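Local coordinates for protein caspase-3 (Porites astreoides, PDB 6WI4) that probably cleaves protein substrates after aspartate, as a cysteine protease of the caspase family linked to apoptosis in coral, at residues V139-E144 with M221-L226; R55-Q60 with R66-E71. All coordinates share one frame; numbering follows the deposited sequence.

Overall arrangement
Running from the N terminus, the chain first forms interaction 2, where segments 55-60 and 66-71 meet across five intervening residues, most of them already in helix 62-73. Interaction 1 comes later: the loop 139-144, ahead of strand 147-151, is met by 221-226, which follows strand 217-220, so a long excursion containing helices 168-180 and 186-197 closes there. The two contacts follow in series, neither nested nor crossed. The centres of interactions 1 and 2 lie about 26 Å apart, and the nearest atoms of interactions 1 and 2 are about 14 Å apart. In the six-stranded sheet, 53-58 and 217-220 are the two outermost strands: interaction 2 packs a helix on one border, while interaction 1 joins loops at the other.

Interaction 1: V139-E144 with M221-L226; sequences VSVPAE and MLRKEL
Arg-223 NE forms a salt bridge with Asp-146 OD1, just beyond the loop 139-144, and Val-141 of that loop packs over the guanidinium group so anchored. The evidence for a face contact is direct: Val-141 CG1 lies 3.5 Å above the guanidinium plane, displaced toward its rim, and is 3.7 Å from Arg-223 NE. The second methyl takes part as well, with Val-141 CG2 3.8 Å from Arg-223 NH1. Val-141 CG1 is anti to the backbone N (chi1 176°), and its CB points toward the facing segment, which brings both branches against the arginine. Arg-223 is extended through chi2 and bends at chi3 (-60°), turning the guanidinium across the valine at a slant.

A second, smaller touch is made at the other end, where Glu-144 O approaches Met-221 CB at 3.5 Å and CG at 3.8 Å. No hydrogen bond links the two segments, which bury 165 Å² in all, and none of the touching residues is buried. Among nearby polar ties, Arg-223 N bonds to Tyr-4 OH. The contact flanks the end of the antiparallel pair 147-151 and 217-220, where the backbone bonds of Met-221 to Asp-146 and Phe-147 carry the pairing on, at the edge of the caspase sheet that, in dimeric relatives, meets its counterpart in a second protomer.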
loop_
_atom_site.group_PDB
_atom_site.type_symbol
_atom_site.label_atom_id
_atom_site.label_comp_id
_atom_site.label_asym_id
_atom_site.label_seq_id
_atom_site.Cartn_x
_atom_site.Cartn_y
_atom_site.Cartn_z
ATOM N N VAL A 139 -12.837 -26.771 -8.326
ATOM C CA VAL A 139 -13.434 -25.531 -8.799
ATOM C C VAL A 139 -13.431 -24.481 -7.685
ATOM O O VAL A 139 -13.953 -23.379 -7.856
ATOM C CB VAL A 139 -14.864 -25.766 -9.340
ATOM C CG1 VAL A 139 -15.877 -25.812 -8.198
ATOM C CG2 VAL A 139 -15.235 -24.700 -10.366
ATOM N N SER A 140 -12.851 -24.823 -6.536
ATOM C CA SER A 140 -12.590 -23.800 -5.534
ATOM C C SER A 140 -11.512 -22.846 -6.037
ATOM O O SER A 140 -10.693 -23.195 -6.887
ATOM C CB SER A 140 -12.155 -24.426 -4.209
ATOM O OG SER A 140 -10.862 -25.010 -4.307
ATOM N N VAL A 141 -11.525 -21.632 -5.502
ATOM C CA VAL A 141 -10.502 -20.637 -5.845
ATOM C C VAL A 141 -9.277 -20.877 -4.971
ATOM O O VAL A 141 -9.416 -20.972 -3.741
ATOM C CB VAL A 141 -11.038 -19.221 -5.657
ATOM C CG1 VAL A 141 -9.929 -18.209 -5.930
ATOM C CG2 VAL A 141 -12.239 -18.967 -6.567
ATOM N N PRO A 142 -8.082 -20.974 -5.546
ATOM C CA PRO A 142 -6.894 -21.267 -4.738
ATOM C C PRO A 142 -6.574 -20.148 -3.760
ATOM O O PRO A 142 -6.977 -18.992 -3.925
ATOM C CB PRO A 142 -5.782 -21.426 -5.777
ATOM C CG PRO A 142 -6.490 -21.719 -7.063
ATOM C CD PRO A 142 -7.785 -20.976 -6.985
ATOM N N ALA A 143 -5.803 -20.521 -2.735
ATOM C CA ALA A 143 -5.607 -19.653 -1.580
ATOM C C ALA A 143 -4.885 -18.363 -1.951
ATOM O O ALA A 143 -5.230 -17.284 -1.443
ATOM C CB ALA A 143 -4.831 -20.400 -0.499
ATOM N N GLU A 144 -3.862 -18.456 -2.800
ATOM C CA GLU A 144 -3.051 -17.296 -3.154
ATOM C C GLU A 144 -3.680 -16.437 -4.242
ATOM O O GLU A 144 -3.087 -15.423 -4.611
ATOM C CB GLU A 144 -1.646 -17.726 -3.608
ATOM C CG GLU A 144 -0.792 -18.393 -2.525
ATOM C CD GLU A 144 -0.219 -17.416 -1.510
ATOM O OE1 GLU A 144 -0.369 -16.192 -1.700
ATOM O OE2 GLU A 144 0.405 -17.876 -0.523
ATOM N N MET A 221 -1.887 -11.204 -8.484
ATOM C CA MET A 221 -2.498 -12.522 -8.591
ATOM C C MET A 221 -3.995 -12.405 -8.869
ATOM O O MET A 221 -4.754 -13.342 -8.598
ATOM C CB MET A 221 -2.245 -13.336 -7.317
ATOM C CG MET A 221 -0.794 -13.806 -7.163
ATOM S SD MET A 221 0.337 -12.441 -6.792
ATOM C CE MET A 221 1.653 -13.312 -5.937
ATOM N N LEU A 222 -4.429 -11.280 -9.432
ATOM C CA LEU A 222 -5.841 -11.113 -9.763
ATOM C C LEU A 222 -6.242 -12.024 -10.923
ATOM O O LEU A 222 -5.445 -12.330 -11.814
ATOM C CB LEU A 222 -6.132 -9.658 -10.114
ATOM C CG LEU A 222 -5.826 -8.625 -9.024
ATOM C CD1 LEU A 222 -6.165 -7.241 -9.554
ATOM C CD2 LEU A 222 -6.593 -8.918 -7.748
ATOM N N ARG A 223 -7.496 -12.476 -10.882
ATOM C CA ARG A 223 -8.085 -13.320 -11.920
ATOM C C ARG A 223 -9.161 -12.608 -12.723
ATOM O O ARG A 223 -9.671 -13.181 -13.700
ATOM C CB ARG A 223 -8.704 -14.572 -11.286
ATOM C CG ARG A 223 -7.748 -15.462 -10.543
ATOM C CD ARG A 223 -8.539 -16.590 -9.859
ATOM N NE ARG A 223 -9.509 -16.039 -8.922
ATOM C CZ ARG A 223 -10.831 -16.169 -9.000
ATOM N NH1 ARG A 223 -11.591 -15.584 -8.081
ATOM N NH2 ARG A 223 -11.405 -16.865 -9.975
ATOM N N LYS A 224 -9.553 -11.407 -12.306
ATOM C CA LYS A 224 -10.549 -10.587 -12.973
ATOM C C LYS A 224 -10.069 -9.145 -12.939
ATOM O O LYS A 224 -9.146 -8.803 -12.196
ATOM C CB LYS A 224 -11.920 -10.710 -12.288
ATOM C CG LYS A 224 -12.418 -12.135 -12.116
ATOM C CD LYS A 224 -13.737 -12.170 -11.350
ATOM C CE LYS A 224 -14.178 -13.592 -11.097
ATOM N NZ LYS A 224 -15.396 -13.638 -10.232
ATOM N N GLU A 225 -10.717 -8.291 -13.733
ATOM C CA GLU A 225 -10.516 -6.854 -13.590
ATOM C C GLU A 225 -11.176 -6.371 -12.303
ATOM O O GLU A 225 -12.263 -6.828 -11.930
ATOM C CB GLU A 225 -11.086 -6.101 -14.793
ATOM C CG GLU A 225 -10.108 -5.960 -15.946
ATOM C CD GLU A 225 -10.021 -7.214 -16.781
ATOM O OE1 GLU A 225 -11.002 -7.515 -17.491
ATOM O OE2 GLU A 225 -8.975 -7.898 -16.722
ATOM N N LEU A 226 -10.507 -5.457 -11.615
ATOM C CA LEU A 226 -11.030 -4.862 -10.388
ATOM C C LEU A 226 -11.461 -3.439 -10.725
ATOM O O LEU A 226 -10.630 -2.536 -10.824
ATOM C CB LEU A 226 -9.991 -4.885 -9.272
ATOM C CG LEU A 226 -10.452 -4.720 -7.818
ATOM C CD1 LEU A 226 -9.276 -4.948 -6.880
ATOM C CD2 LEU A 226 -11.080 -3.370 -7.559
#

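Interaction 2: R55-Q60 with R66-E71; sequences RIYNNQ and RRITKE
A CH-pi contact joins Tyr-57, on the border strand of the main sheet, to Ile-68 of the helix packed against that sheet. Ile-68 CD1 stands over the middle of the tyrosine ring, 3.6 Å from the ring centroid and 14° off its normal, and CG1 follows at 4.0 Å from Tyr-57 CZ. The isoleucine reaches this place through CG1, set beside its backbone N and anti to the carbonyl carbon (chi1 -67°).

Gln-60 supports the same methyl from the turn after the strand: its OE1 lies 3.7 Å from Ile-68 CD1, the two side chains crossing at about a right angle. The amide is fixed by Gln-60 NE2 donating to Asn-58 O at 2.9 Å, nearly straight at 163°. Alongside, Arg-67 NE and Glu-71 OE2 form a 2.8 Å salt bridge one helical turn apart.

The contact buries 143 Å² and is mainly apolar. Ile-68 also touches Val-15 and Ile-17 of the adjacent strand 13-18, whereas Ile-56, alternating with Tyr-57, packs on Arg-40 and Ala-44 of helix 36-49, so strand 53-58 lies sandwiched between helices 62-73 and 36-49.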
loop_
_atom_site.group_PDB
_atom_site.type_symbol
_atom_site.label_atom_id
_atom_site.label_comp_id
_atom_site.label_asym_id
_atom_site.label_seq_id
_atom_site.Cartn_x
_atom_site.Cartn_y
_atom_site.Cartn_z
ATOM N N ARG A 55 -9.900 2.025 8.818
ATOM C CA ARG A 55 -9.368 1.880 10.169
ATOM C C ARG A 55 -7.923 2.358 10.161
ATOM O O ARG A 55 -7.107 1.853 9.380
ATOM C CB ARG A 55 -9.472 0.425 10.638
ATOM C CG ARG A 55 -10.781 -0.256 10.267
ATOM C CD ARG A 55 -11.876 -0.047 11.290
ATOM N NE ARG A 55 -13.114 -0.748 10.921
ATOM C CZ ARG A 55 -13.345 -2.047 11.124
ATOM N NH1 ARG A 55 -12.434 -2.814 11.710
ATOM N NH2 ARG A 55 -14.500 -2.588 10.752
ATOM N N ILE A 56 -7.605 3.331 11.010
ATOM C CA ILE A 56 -6.329 4.041 10.971
ATOM C C ILE A 56 -5.581 3.801 12.272
ATOM O O ILE A 56 -6.143 3.980 13.358
ATOM C CB ILE A 56 -6.521 5.550 10.733
ATOM C CG1 ILE A 56 -7.325 5.786 9.457
ATOM C CG2 ILE A 56 -5.161 6.255 10.662
ATOM C CD1 ILE A 56 -7.722 7.230 9.243
ATOM N N TYR A 57 -4.308 3.421 12.156
ATOM C CA TYR A 57 -3.419 3.218 13.290
ATOM C C TYR A 57 -2.118 3.963 13.051
ATOM O O TYR A 57 -1.611 3.983 11.923
ATOM C CB TYR A 57 -3.115 1.730 13.496
ATOM C CG TYR A 57 -4.298 0.897 13.952
ATOM C CD1 TYR A 57 -5.165 0.296 13.040
ATOM C CD2 TYR A 57 -4.529 0.696 15.300
ATOM C CE1 TYR A 57 -6.249 -0.477 13.488
ATOM C CE2 TYR A 57 -5.587 -0.066 15.749
ATOM C CZ TYR A 57 -6.439 -0.646 14.850
ATOM O OH TYR A 57 -7.482 -1.398 15.358
ATOM N N ASN A 58 -1.569 4.569 14.103
ATOM C CA ASN A 58 -0.314 5.305 14.010
ATOM C C ASN A 58 0.745 4.699 14.921
ATOM O O ASN A 58 0.447 4.307 16.050
ATOM C CB ASN A 58 -0.511 6.779 14.380
ATOM C CG ASN A 58 -1.501 7.479 13.469
ATOM O OD1 ASN A 58 -1.180 7.793 12.325
ATOM N ND2 ASN A 58 -2.705 7.731 13.972
ATOM N N ASN A 59 1.987 4.645 14.430
ATOM C CA ASN A 59 3.159 4.244 15.221
ATOM C C ASN A 59 2.935 2.916 15.950
ATOM O O ASN A 59 2.914 2.841 17.183
ATOM C CB ASN A 59 3.538 5.354 16.209
ATOM C CG ASN A 59 4.098 6.581 15.524
ATOM O OD1 ASN A 59 4.532 6.530 14.374
ATOM N ND2 ASN A 59 4.103 7.700 16.239
ATOM N N GLN A 60 2.785 1.855 15.160
ATOM C CA GLN A 60 2.518 0.514 15.670
ATOM C C GLN A 60 3.787 -0.327 15.708
ATOM O O GLN A 60 4.579 -0.310 14.763
ATOM C CB GLN A 60 1.482 -0.187 14.790
ATOM C CG GLN A 60 0.162 0.565 14.719
ATOM C CD GLN A 60 -0.577 0.563 16.032
ATOM O OE1 GLN A 60 -1.076 -0.472 16.471
ATOM N NE2 GLN A 60 -0.664 1.733 16.671
ATOM N N ARG A 66 0.925 -7.273 13.896
ATOM C CA ARG A 66 0.450 -8.651 13.841
ATOM C C ARG A 66 -0.928 -8.781 14.483
ATOM O O ARG A 66 -1.791 -9.507 13.972
ATOM C CB ARG A 66 1.459 -9.580 14.525
ATOM C CG ARG A 66 2.800 -9.700 13.793
ATOM C CD ARG A 66 3.585 -10.921 14.257
ATOM N NE ARG A 66 4.776 -11.125 13.433
ATOM C CZ ARG A 66 5.988 -10.698 13.765
ATOM N NH1 ARG A 66 7.017 -10.915 12.955
ATOM N NH2 ARG A 66 6.169 -10.058 14.911
ATOM N N ARG A 67 -1.170 -8.055 15.578
ATOM C CA ARG A 67 -2.490 -8.089 16.200
ATOM C C ARG A 67 -3.557 -7.569 15.245
ATOM O O ARG A 67 -4.630 -8.175 15.107
ATOM C CB ARG A 67 -2.487 -7.275 17.498
ATOM C CG ARG A 67 -3.877 -7.140 18.144
ATOM C CD ARG A 67 -3.876 -6.205 19.365
ATOM N NE ARG A 67 -5.243 -5.876 19.780
ATOM C CZ ARG A 67 -5.588 -5.351 20.957
ATOM N NH1 ARG A 67 -6.865 -5.083 21.208
ATOM N NH2 ARG A 67 -4.669 -5.074 21.879
ATOM N N ILE A 68 -3.274 -6.457 14.558
ATOM C CA ILE A 68 -4.237 -5.904 13.610
ATOM C C ILE A 68 -4.530 -6.907 12.501
ATOM O O ILE A 68 -5.690 -7.144 12.142
ATOM C CB ILE A 68 -3.725 -4.569 13.042
ATOM C CG1 ILE A 68 -3.686 -3.509 14.141
ATOM C CG2 ILE A 68 -4.638 -4.085 11.935
ATOM C CD1 ILE A 68 -2.783 -2.335 13.812
ATOM N N THR A 69 -3.486 -7.513 11.933
ATOM C CA THR A 69 -3.730 -8.441 10.831
ATOM C C THR A 69 -4.505 -9.665 11.301
ATOM O O THR A 69 -5.388 -10.144 10.585
ATOM C CB THR A 69 -2.420 -8.845 10.157
ATOM O OG1 THR A 69 -1.593 -9.567 11.074
ATOM C CG2 THR A 69 -1.687 -7.613 9.679
ATOM N N LYS A 70 -4.238 -10.142 12.524
ATOM C CA LYS A 70 -5.009 -11.269 13.051
ATOM C C LYS A 70 -6.470 -10.890 13.262
ATOM O O LYS A 70 -7.371 -11.667 12.932
ATOM C CB LYS A 70 -4.402 -11.778 14.359
ATOM C CG LYS A 70 -5.230 -12.909 14.976
ATOM C CD LYS A 70 -4.515 -13.608 16.107
ATOM C CE LYS A 70 -5.337 -14.801 16.588
ATOM N NZ LYS A 70 -4.641 -15.584 17.649
ATOM N N GLU A 71 -6.728 -9.697 13.799
ATOM C CA GLU A 71 -8.110 -9.256 13.963
ATOM C C GLU A 71 -8.833 -9.146 12.624
ATOM O O GLU A 71 -10.036 -9.417 12.550
ATOM C CB GLU A 71 -8.141 -7.922 14.719
ATOM C CG GLU A 71 -7.628 -8.078 16.143
ATOM C CD GLU A 71 -7.486 -6.780 16.903
ATOM O OE1 GLU A 71 -7.505 -5.691 16.288
ATOM O OE2 GLU A 71 -7.343 -6.871 18.140
#